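Local coordinates for DUF1460 domain-containing protein (Legionella pneumophila subsp. pneumophila, PDB 2IM9), which is of unknown function but belongs to an N-acetylmuramoyl-L-alanine amidase-like family of the CA peptidase clan, which suggests a role in hydrolysing amide bonds of cell-wall peptidoglycan, at residues 59-64 / 96-101; 86-91 / 112-117; 271-276 / 280-285. One frame throughout, in Å; residues are numbered along the deposited sequence. Where two conformers were deposited one is given.

Interaction 1: 59-64 / 96-101; sequences QISAYF and DTYVNT
Tyr98, reaching out from helix 95-107, ends against the last turn of helix 53-63, where its OH donates a 2.8 Å hydrogen bond to the backbone O of Ser61. The phenol comes to this carbonyl from above its plane, 42° out of it, and strongly from the side, with a C=O...donor angle of 104°. It uses a carbonyl at the C-terminal end of the helix, from which Phe64 N draws only a weak bond. With CG anti to the backbone N (chi1 -180°), the ring stretches across the gap and meets its neighbours with its edge: Ser61 O and Phe64 CB both lie near the ring plane. Ser61 CB sits 3.2 Å from Tyr98 OH, while Phe64 CB packs 4.0 Å from Tyr98 CE1. The rings of Phe64 and Tyr98 each meet Phe93 edge-to-face, so this third aromatic joins the two helices indirectly. Ser61 OG turns elsewhere, to the carbonyl O of Ile57 in its own helix and to Arg282. The contact joins two helices of the amidase-like domain through one hydrogen bond bordered by the Tyr98 ring edge and the Ser61 and Phe64 CB atoms, and a buried hydroxyl and a helix-end carbonyl satisfy each other.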
loop_
_atom_site.group_PDB
_atom_site.type_symbol
_atom_site.label_atom_id
_atom_site.label_comp_id
_atom_site.label_asym_id
_atom_site.label_seq_id
_atom_site.Cartn_x
_atom_site.Cartn_y
_atom_site.Cartn_z
ATOM N N GLN A 59 -11.616 0.113 12.737
ATOM C CA GLN A 59 -12.225 1.382 13.108
ATOM C C GLN A 59 -11.640 2.552 12.347
ATOM O O GLN A 59 -12.376 3.363 11.802
ATOM C CB GLN A 59 -12.099 1.592 14.614
ATOM C CG GLN A 59 -13.023 0.649 15.393
ATOM C CD GLN A 59 -12.962 0.861 16.895
ATOM O OE1 GLN A 59 -12.600 1.944 17.369
ATOM N NE2 GLN A 59 -13.332 -0.174 17.654
ATOM N N ILE A 60 -10.310 2.607 12.267
ATOM C CA ILE A 60 -9.632 3.719 11.585
ATOM C C ILE A 60 -9.864 3.678 10.065
ATOM O O ILE A 60 -10.159 4.697 9.437
ATOM C CB ILE A 60 -8.134 3.727 11.922
ATOM C CG1 ILE A 60 -7.968 4.022 13.413
ATOM C CG2 ILE A 60 -7.364 4.763 11.064
ATOM C CD1 ILE A 60 -6.615 3.624 13.980
ATOM N N SER A 61 -9.745 2.492 9.475
ATOM C CA SER A 61 -10.028 2.362 8.057
ATOM C C SER A 61 -11.480 2.786 7.746
ATOM O O SER A 61 -11.729 3.486 6.770
ATOM C CB SER A 61 -9.706 0.947 7.565
ATOM O OG SER A 61 -10.467 -0.032 8.243
ATOM N N ALA A 62 -12.422 2.419 8.619
ATOM C CA ALA A 62 -13.835 2.795 8.445
ATOM C C ALA A 62 -14.050 4.306 8.516
ATOM O O ALA A 62 -14.861 4.856 7.776
ATOM C CB ALA A 62 -14.702 2.102 9.463
ATOM N N TYR A 63 -13.300 4.963 9.384
ATOM C CA TYR A 63 -13.442 6.408 9.607
ATOM C C TYR A 63 -13.225 7.195 8.315
ATOM O O TYR A 63 -13.806 8.272 8.123
ATOM C CB TYR A 63 -12.465 6.848 10.687
ATOM C CG TYR A 63 -12.435 8.339 10.950
ATOM C CD1 TYR A 63 -13.467 8.971 11.654
ATOM C CD2 TYR A 63 -11.364 9.115 10.504
ATOM C CE1 TYR A 63 -13.433 10.353 11.897
ATOM C CE2 TYR A 63 -11.314 10.488 10.739
ATOM C CZ TYR A 63 -12.346 11.100 11.435
ATOM O OH TYR A 63 -12.282 12.456 11.652
ATOM N N PHE A 64 -12.391 6.654 7.425
ATOM C CA PHE A 64 -12.075 7.322 6.158
ATOM C C PHE A 64 -12.897 6.846 4.968
ATOM O O PHE A 64 -12.639 7.273 3.860
ATOM C CB PHE A 64 -10.582 7.185 5.831
ATOM C CG PHE A 64 -9.686 7.883 6.816
ATOM C CD1 PHE A 64 -9.612 9.282 6.849
ATOM C CD2 PHE A 64 -8.932 7.154 7.719
ATOM C CE1 PHE A 64 -8.786 9.932 7.764
ATOM C CE2 PHE A 64 -8.102 7.796 8.647
ATOM C CZ PHE A 64 -8.030 9.184 8.671
ATOM N N ASP A 96 -2.178 2.954 -2.012
ATOM C CA ASP A 96 -0.972 2.823 -1.181
ATOM C C ASP A 96 -1.014 3.762 0.014
ATOM O O ASP A 96 -0.709 3.359 1.127
ATOM C CB ASP A 96 0.286 3.159 -2.003
ATOM C CG ASP A 96 0.399 2.348 -3.272
ATOM O OD1 ASP A 96 0.357 1.113 -3.189
ATOM O OD2 ASP A 96 0.546 2.957 -4.357
ATOM N N THR A 97 -1.374 5.020 -0.215
ATOM C CA THR A 97 -1.396 5.988 0.881
ATOM C C THR A 97 -2.506 5.686 1.894
ATOM O O THR A 97 -2.360 5.979 3.091
ATOM C CB THR A 97 -1.448 7.449 0.388
ATOM O OG1 THR A 97 -2.742 7.735 -0.154
ATOM C CG2 THR A 97 -0.372 7.700 -0.700
ATOM N N TYR A 98 -3.612 5.111 1.436
ATOM C CA TYR A 98 -4.656 4.689 2.359
ATOM C C TYR A 98 -4.128 3.649 3.339
ATOM O O TYR A 98 -4.280 3.780 4.548
ATOM C CB TYR A 98 -5.858 4.154 1.583
ATOM C CG TYR A 98 -7.004 3.700 2.439
ATOM C CD1 TYR A 98 -7.653 4.582 3.308
ATOM C CD2 TYR A 98 -7.484 2.384 2.350
ATOM C CE1 TYR A 98 -8.729 4.146 4.095
ATOM C CE2 TYR A 98 -8.540 1.948 3.133
ATOM C CZ TYR A 98 -9.166 2.835 3.983
ATOM O OH TYR A 98 -10.222 2.393 4.737
ATOM N N VAL A 99 -3.499 2.602 2.816
ATOM C CA VAL A 99 -3.010 1.537 3.689
ATOM C C VAL A 99 -1.933 2.082 4.637
ATOM O O VAL A 99 -1.964 1.808 5.845
ATOM C CB VAL A 99 -2.546 0.340 2.838
ATOM C CG1 VAL A 99 -1.725 -0.649 3.661
ATOM C CG2 VAL A 99 -3.766 -0.368 2.252
ATOM N N ASN A 100 -1.006 2.872 4.097
ATOM C CA ASN A 100 0.061 3.454 4.917
ATOM C C ASN A 100 -0.481 4.353 6.028
ATOM O O ASN A 100 -0.004 4.316 7.172
ATOM C CB ASN A 100 0.996 4.281 4.037
ATOM C CG ASN A 100 2.066 3.434 3.375
ATOM O OD1 ASN A 100 2.527 2.454 3.946
ATOM N ND2 ASN A 100 2.480 3.827 2.173
ATOM N N THR A 101 -1.462 5.170 5.681
ATOM C CA THR A 101 -2.023 6.107 6.657
ATOM C C THR A 101 -2.780 5.341 7.749
ATOM O O THR A 101 -2.560 5.574 8.943
ATOM C CB THR A 101 -2.929 7.131 5.992
ATOM O OG1 THR A 101 -2.152 7.865 5.037
ATOM C CG2 THR A 101 -3.481 8.081 7.039
#

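Interaction 2: 86-91 / 112-117; sequences PRYRVD and ESFQEC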
loop_
_atom_site.group_PDB
_atom_site.type_symbol
_atom_site.label_atom_id
_atom_site.label_comp_id
_atom_site.label_asym_id
_atom_site.label_seq_id
_atom_site.Cartn_x
_atom_site.Cartn_y
_atom_site.Cartn_z
ATOM N N PRO A 86 1.849 16.684 -0.027
ATOM C CA PRO A 86 1.925 16.621 1.434
ATOM C C PRO A 86 2.472 15.282 1.924
ATOM O O PRO A 86 2.347 14.257 1.245
ATOM C CB PRO A 86 0.471 16.769 1.897
ATOM C CG PRO A 86 -0.379 16.671 0.681
ATOM C CD PRO A 86 0.467 16.813 -0.537
ATOM N N ARG A 87 3.050 15.298 3.121
ATOM C CA ARG A 87 3.566 14.084 3.745
ATOM C C ARG A 87 2.475 13.152 4.268
ATOM O O ARG A 87 2.678 11.927 4.379
ATOM C CB ARG A 87 4.508 14.487 4.879
ATOM C CG ARG A 87 5.798 15.031 4.289
ATOM C CD ARG A 87 6.612 15.771 5.322
ATOM N NE ARG A 87 5.970 17.029 5.681
ATOM C CZ ARG A 87 6.485 17.888 6.542
ATOM N NH1 ARG A 87 7.649 17.590 7.123
ATOM N NH2 ARG A 87 5.839 19.025 6.798
ATOM N N TYR A 88 1.333 13.743 4.611
ATOM C CA TYR A 88 0.122 13.013 5.016
ATOM C C TYR A 88 -1.080 13.951 4.845
ATOM O O TYR A 88 -0.928 15.180 4.782
ATOM C CB TYR A 88 0.203 12.532 6.472
ATOM C CG TYR A 88 0.624 13.636 7.422
ATOM C CD1 TYR A 88 -0.329 14.458 8.038
ATOM C CD2 TYR A 88 1.981 13.863 7.688
ATOM C CE1 TYR A 88 0.052 15.493 8.904
ATOM C CE2 TYR A 88 2.385 14.879 8.545
ATOM C CZ TYR A 88 1.417 15.695 9.149
ATOM O OH TYR A 88 1.822 16.701 9.995
ATOM N N ARG A 89 -2.263 13.363 4.724
ATOM C CA ARG A 89 -3.480 14.143 4.512
ATOM C C ARG A 89 -4.701 13.320 4.857
ATOM O O ARG A 89 -4.628 12.084 4.933
ATOM C CB ARG A 89 -3.559 14.616 3.053
ATOM C CG ARG A 89 -3.724 13.485 2.045
ATOM C CD ARG A 89 -3.332 13.917 0.650
ATOM N NE ARG A 89 -4.166 15.036 0.153
ATOM C CZ ARG A 89 -3.974 15.662 -1.013
ATOM N NH1 ARG A 89 -2.976 15.318 -1.814
ATOM N NH2 ARG A 89 -4.783 16.673 -1.374
ATOM N N VAL A 90 -5.834 13.994 5.052
ATOM C CA VAL A 90 -7.082 13.271 5.359
ATOM C C VAL A 90 -8.184 13.542 4.346
ATOM O O VAL A 90 -9.320 13.093 4.535
ATOM C CB VAL A 90 -7.597 13.610 6.771
ATOM C CG1 VAL A 90 -6.622 13.070 7.833
ATOM C CG2 VAL A 90 -7.799 15.129 6.923
ATOM N N ASP A 91 -7.859 14.280 3.292
ATOM C CA ASP A 91 -8.845 14.723 2.295
ATOM C C ASP A 91 -8.842 13.866 1.016
ATOM O O ASP A 91 -9.657 14.074 0.121
ATOM C CB ASP A 91 -8.601 16.192 1.925
ATOM C CG ASP A 91 -7.287 16.393 1.192
ATOM O OD1 ASP A 91 -6.291 15.756 1.588
ATOM O OD2 ASP A 91 -7.239 17.167 0.213
ATOM N N GLU A 112 2.035 12.945 17.078
ATOM C CA GLU A 112 3.504 12.889 17.013
ATOM C C GLU A 112 4.027 11.476 16.687
ATOM O O GLU A 112 4.933 11.300 15.860
ATOM C CB GLU A 112 4.102 13.382 18.339
ATOM C CG GLU A 112 3.777 14.852 18.658
ATOM C CD GLU A 112 2.409 15.123 19.343
ATOM O OE1 GLU A 112 1.576 14.202 19.568
ATOM O OE2 GLU A 112 2.171 16.317 19.650
ATOM N N SER A 113 3.446 10.465 17.326
ATOM C CA SER A 113 3.903 9.095 17.084
ATOM C C SER A 113 3.405 8.638 15.709
ATOM O O SER A 113 4.089 7.872 15.038
ATOM C CB SER A 113 3.484 8.136 18.215
ATOM O OG SER A 113 2.085 8.212 18.438
ATOM N N PHE A 114 2.226 9.116 15.285
ATOM C CA PHE A 114 1.737 8.818 13.916
ATOM C C PHE A 114 2.728 9.327 12.863
ATOM O O PHE A 114 3.060 8.626 11.893
ATOM C CB PHE A 114 0.353 9.431 13.662
ATOM C CG PHE A 114 0.045 9.645 12.193
ATOM C CD1 PHE A 114 -0.342 8.571 11.397
ATOM C CD2 PHE A 114 0.180 10.899 11.607
ATOM C CE1 PHE A 114 -0.611 8.737 10.035
ATOM C CE2 PHE A 114 -0.098 11.074 10.242
ATOM C CZ PHE A 114 -0.503 9.987 9.472
ATOM N N GLN A 115 3.187 10.559 13.042
ATOM C CA GLN A 115 4.140 11.139 12.105
ATOM C C GLN A 115 5.384 10.264 11.990
ATOM O O GLN A 115 5.858 9.961 10.888
ATOM C CB GLN A 115 4.505 12.549 12.568
ATOM C CG GLN A 115 3.443 13.556 12.234
ATOM C CD GLN A 115 3.609 14.869 12.956
ATOM O OE1 GLN A 115 4.379 14.979 13.913
ATOM N NE2 GLN A 115 2.854 15.865 12.531
ATOM N N GLU A 116 5.872 9.789 13.133
ATOM C CA GLU A 116 7.076 8.975 13.172
ATOM C C GLU A 116 6.830 7.607 12.519
ATOM O O GLU A 116 7.643 7.122 11.726
ATOM C CB GLU A 116 7.506 8.795 14.623
ATOM C CG GLU A 116 8.899 8.233 14.766
ATOM N N CYS A 117 5.700 6.996 12.856
ATOM C CA CYS A 117 5.327 5.696 12.306
ATOM C C CYS A 117 5.163 5.783 10.789
ATOM O O CYS A 117 5.592 4.890 10.047
ATOM C CB CYS A 117 4.022 5.196 12.932
ATOM S SG CYS A 117 4.130 4.620 14.655
#
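Tyr88 projects from the loop that leads to helix 95-107 and lays one ring face against the edge of Phe114 on helix 111-122. This is a T-shaped stack: the ring planes stand at 85° and the centroids are 5.6 Å apart. Phe114 CE2 is the atom that enters, 3.9 Å from Tyr88 CG and nearly as close to CD1, and the neighbouring CZ rests 4.0 Å from Tyr88 CB. The point of the stack therefore lies at the root of the tyrosine ring, leaving the hydroxyl to reach past the phenylalanine. That buried, close-fitting half gives way to a looser, polar side at Gln115, which is partly exposed. Its chain, extended beyond CG, carries NE2 to Tyr88 OH at 2.9 Å. The bond is well bent, with an N-H...O angle of 137°, and the hydroxyl lies 22° out of the amide plane. Asn35 OD1 also bonds to Tyr88 OH, so the phenol oxygen is held by two amide side chains. Further along, Arg89 grips the carboxylate of Asp91 side-on through NE and NH2, within the loop itself. Around the pair, Ala34 of helix 27-45 touches Tyr88 and Ile38 touches Phe114, while Ser104 and Leu105 of helix 95-107 pack on Phe114, so that Tyr88 and Phe114 meet where helices 27-45, 95-107 and 111-122 come together.

Interaction 3: 271-276 / 280-285; sequences FAIWIN and FFRQAS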
loop_
_atom_site.group_PDB
_atom_site.type_symbol
_atom_site.label_atom_id
_atom_site.label_comp_id
_atom_site.label_asym_id
_atom_site.label_seq_id
_atom_site.Cartn_x
_atom_site.Cartn_y
_atom_site.Cartn_z
ATOM N N PHE A 271 -7.501 -3.500 2.698
ATOM C CA PHE A 271 -7.669 -4.304 3.903
ATOM C C PHE A 271 -8.792 -5.318 3.768
ATOM O O PHE A 271 -9.780 -5.070 3.053
ATOM C CB PHE A 271 -8.008 -3.412 5.104
ATOM C CG PHE A 271 -6.912 -2.457 5.486
ATOM C CD1 PHE A 271 -5.788 -2.903 6.164
ATOM C CD2 PHE A 271 -7.007 -1.106 5.161
ATOM C CE1 PHE A 271 -4.765 -2.020 6.523
ATOM C CE2 PHE A 271 -5.992 -0.211 5.515
ATOM C CZ PHE A 271 -4.867 -0.669 6.201
ATOM N N ALA A 272 -8.606 -6.455 4.425
ATOM C CA ALA A 272 -9.654 -7.460 4.596
ATOM C C ALA A 272 -10.429 -7.081 5.836
ATOM O O ALA A 272 -9.856 -7.012 6.918
ATOM C CB ALA A 272 -9.038 -8.862 4.779
ATOM N N ILE A 273 -11.733 -6.858 5.697
ATOM C CA ILE A 273 -12.548 -6.489 6.857
ATOM C C ILE A 273 -13.790 -7.387 6.907
ATOM O O ILE A 273 -14.560 -7.402 5.956
ATOM C CB ILE A 273 -12.999 -4.995 6.799
ATOM C CG1 ILE A 273 -11.803 -4.027 6.698
ATOM C CG2 ILE A 273 -13.907 -4.653 8.015
ATOM C CD1 ILE A 273 -10.901 -3.941 7.969
ATOM N N TRP A 274 -13.960 -8.116 8.007
ATOM C CA TRP A 274 -15.142 -8.968 8.208
ATOM C C TRP A 274 -16.268 -8.138 8.840
ATOM O O TRP A 274 -16.070 -7.516 9.884
ATOM C CB TRP A 274 -14.817 -10.129 9.124
ATOM C CG TRP A 274 -14.012 -11.199 8.466
ATOM C CD1 TRP A 274 -12.645 -11.306 8.431
ATOM C CD2 TRP A 274 -14.526 -12.310 7.730
ATOM N NE1 TRP A 274 -12.283 -12.437 7.718
ATOM C CE2 TRP A 274 -13.420 -13.060 7.273
ATOM C CE3 TRP A 274 -15.822 -12.747 7.409
ATOM C CZ2 TRP A 274 -13.571 -14.235 6.525
ATOM C CZ3 TRP A 274 -15.969 -13.907 6.662
ATOM C CH2 TRP A 274 -14.853 -14.633 6.222
ATOM N N ILE A 275 -17.447 -8.155 8.215
ATOM C CA ILE A 275 -18.610 -7.423 8.742
ATOM C C ILE A 275 -19.812 -8.314 8.569
ATOM O O ILE A 275 -20.139 -8.715 7.453
ATOM C CB ILE A 275 -18.883 -6.107 7.991
ATOM C CG1 ILE A 275 -17.683 -5.150 8.055
ATOM C CG2 ILE A 275 -20.189 -5.406 8.523
ATOM C CD1 ILE A 275 -17.728 -4.059 6.960
ATOM N N ASN A 276 -20.447 -8.645 9.683
ATOM C CA ASN A 276 -21.635 -9.482 9.658
ATOM C C ASN A 276 -21.333 -10.819 8.995
ATOM O O ASN A 276 -22.124 -11.330 8.212
ATOM C CB ASN A 276 -22.813 -8.754 8.974
ATOM C CG ASN A 276 -24.165 -9.347 9.366
ATOM O OD1 ASN A 276 -24.394 -9.629 10.542
ATOM N ND2 ASN A 276 -25.046 -9.563 8.378
ATOM N N PHE A 280 -15.110 -8.239 3.341
ATOM C CA PHE A 280 -15.001 -7.068 2.483
ATOM C C PHE A 280 -13.553 -6.680 2.189
ATOM O O PHE A 280 -12.636 -6.969 2.963
ATOM C CB PHE A 280 -15.798 -5.887 3.067
ATOM C CG PHE A 280 -17.283 -6.141 3.091
ATOM C CD1 PHE A 280 -18.085 -5.764 2.021
ATOM C CD2 PHE A 280 -17.857 -6.834 4.152
ATOM C CE1 PHE A 280 -19.471 -6.050 2.028
ATOM C CE2 PHE A 280 -19.218 -7.113 4.168
ATOM C CZ PHE A 280 -20.022 -6.717 3.100
ATOM N N PHE A 281 -13.380 -6.059 1.042
ATOM C CA PHE A 281 -12.107 -5.492 0.617
ATOM C C PHE A 281 -12.297 -3.992 0.750
ATOM O O PHE A 281 -13.078 -3.372 0.014
ATOM C CB PHE A 281 -11.833 -5.922 -0.820
ATOM C CG PHE A 281 -10.500 -5.517 -1.360
ATOM C CD1 PHE A 281 -9.341 -5.545 -0.566
ATOM C CD2 PHE A 281 -10.378 -5.207 -2.713
ATOM C CE1 PHE A 281 -8.098 -5.219 -1.109
ATOM C CE2 PHE A 281 -9.119 -4.882 -3.260
ATOM C CZ PHE A 281 -7.991 -4.886 -2.453
ATOM N N ARG A 282 -11.622 -3.415 1.738
ATOM C CA ARG A 282 -11.748 -1.985 2.007
ATOM C C ARG A 282 -10.541 -1.280 1.413
ATOM O O ARG A 282 -9.415 -1.549 1.794
ATOM C CB ARG A 282 -11.835 -1.740 3.511
ATOM C CG ARG A 282 -12.023 -0.264 3.884
ATOM C CD ARG A 282 -12.340 -0.152 5.371
ATOM N NE ARG A 282 -13.699 -0.609 5.665
ATOM C CZ ARG A 282 -14.139 -0.881 6.888
ATOM N NH1 ARG A 282 -13.334 -0.755 7.939
ATOM N NH2 ARG A 282 -15.393 -1.286 7.061
ATOM N N GLN A 283 -10.773 -0.402 0.438
ATOM C CA GLN A 283 -9.648 0.208 -0.280
ATOM C C GLN A 283 -10.025 1.507 -0.948
ATOM O O GLN A 283 -11.205 1.818 -1.090
ATOM C CB GLN A 283 -8.999 -0.745 -1.314
ATOM C CG GLN A 283 -9.865 -1.859 -1.820
ATOM C CD GLN A 283 -10.880 -1.417 -2.869
ATOM O OE1 GLN A 283 -10.514 -0.968 -3.967
ATOM N NE2 GLN A 283 -12.161 -1.613 -2.560
ATOM N N ALA A 284 -9.000 2.273 -1.300
ATOM C CA ALA A 284 -9.155 3.509 -2.045
ATOM C C ALA A 284 -9.186 3.098 -3.507
ATOM O O ALA A 284 -8.193 2.570 -4.042
ATOM C CB ALA A 284 -7.989 4.456 -1.751
ATOM N N SER A 285 -10.342 3.315 -4.126
ATOM C CA SER A 285 -10.648 2.783 -5.444
ATOM C C SER A 285 -10.719 3.875 -6.502
ATOM O O SER A 285 -11.536 4.788 -6.389
ATOM C CB SER A 285 -11.990 2.047 -5.377
ATOM O OG SER A 285 -12.462 1.718 -6.673
#
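Strands 264-275 and 278-285 form an antiparallel beta hairpin, in which Phe271 pairs with Arg282 and Ile273 with Phe280 as hydrogen-bonded pairs around the non-hydrogen-bonded pair Ala272-Phe281. The bonds Arg282 N to Phe271 O and Phe280 N to Ile273 O are both 2.8 Å, each matched by the reverse bond, and the short segments run at 134° to each other, a marked twist. Strand 278-285 also pairs with strand 290-295, and strand 264-275 with strand 246-254, which places the hairpin within the antiparallel sheet of the amidase-like domain. On the face that carries Phe271, Ile273, Phe280 and Arg282, the arginine chain leaves the strand extended through chi1 and chi2 (-178° and 170°) and bends at chi3. This brings its guanidinium under Ile273, whose CG1 stands 3.7 Å above one face, toward the rim. Ile275 CD1 approaches obliquely, 3.6 Å from Arg282 NH2. Aliphatic carbons of both isoleucines thus cover the same side of the charged group, while its nitrogens bond outward, NE in a salt bridge with Asp293 and NH1 with Ser61 OG; the carboxylate would probably offset the buried charge. Phe280 crosses Ile275 at about a right angle, CD2 lying 3.9 Å from Ile275 CD1, and its ring edge meets the carbonyl oxygens of Ile273 and Ile275. The opposite face holds Ala272 and Phe281, the latter touching Tyr299. Over the centre of the Phe281 ring lies Gln283 CG, 3.3 Å above the plane, and Gln283 NE2 reaches back to Phe281 O at 3.2 Å.

From the N terminus the chain passes 59-64, then 86-91, then 96-101 and 112-117, so interactions 1 and 2 cross: each closes a loop that begins or ends inside the other. Interaction 1 brings helix 53-63 against helix 95-107, and interaction 2 ties the intervening loop to helix 111-122. Phe64 against Val90 and Thr101 against Phe114 join the two contacts directly. Interaction 3 comes much later and in series, closing a short hairpin turn. It meets interaction 1 through Arg282, near Ser61 and Tyr98, and through Phe271 against Val99, so the sheet packs on this helical layer. Interactions 2 and 3 do not touch, their nearest atoms being about 10 Å apart.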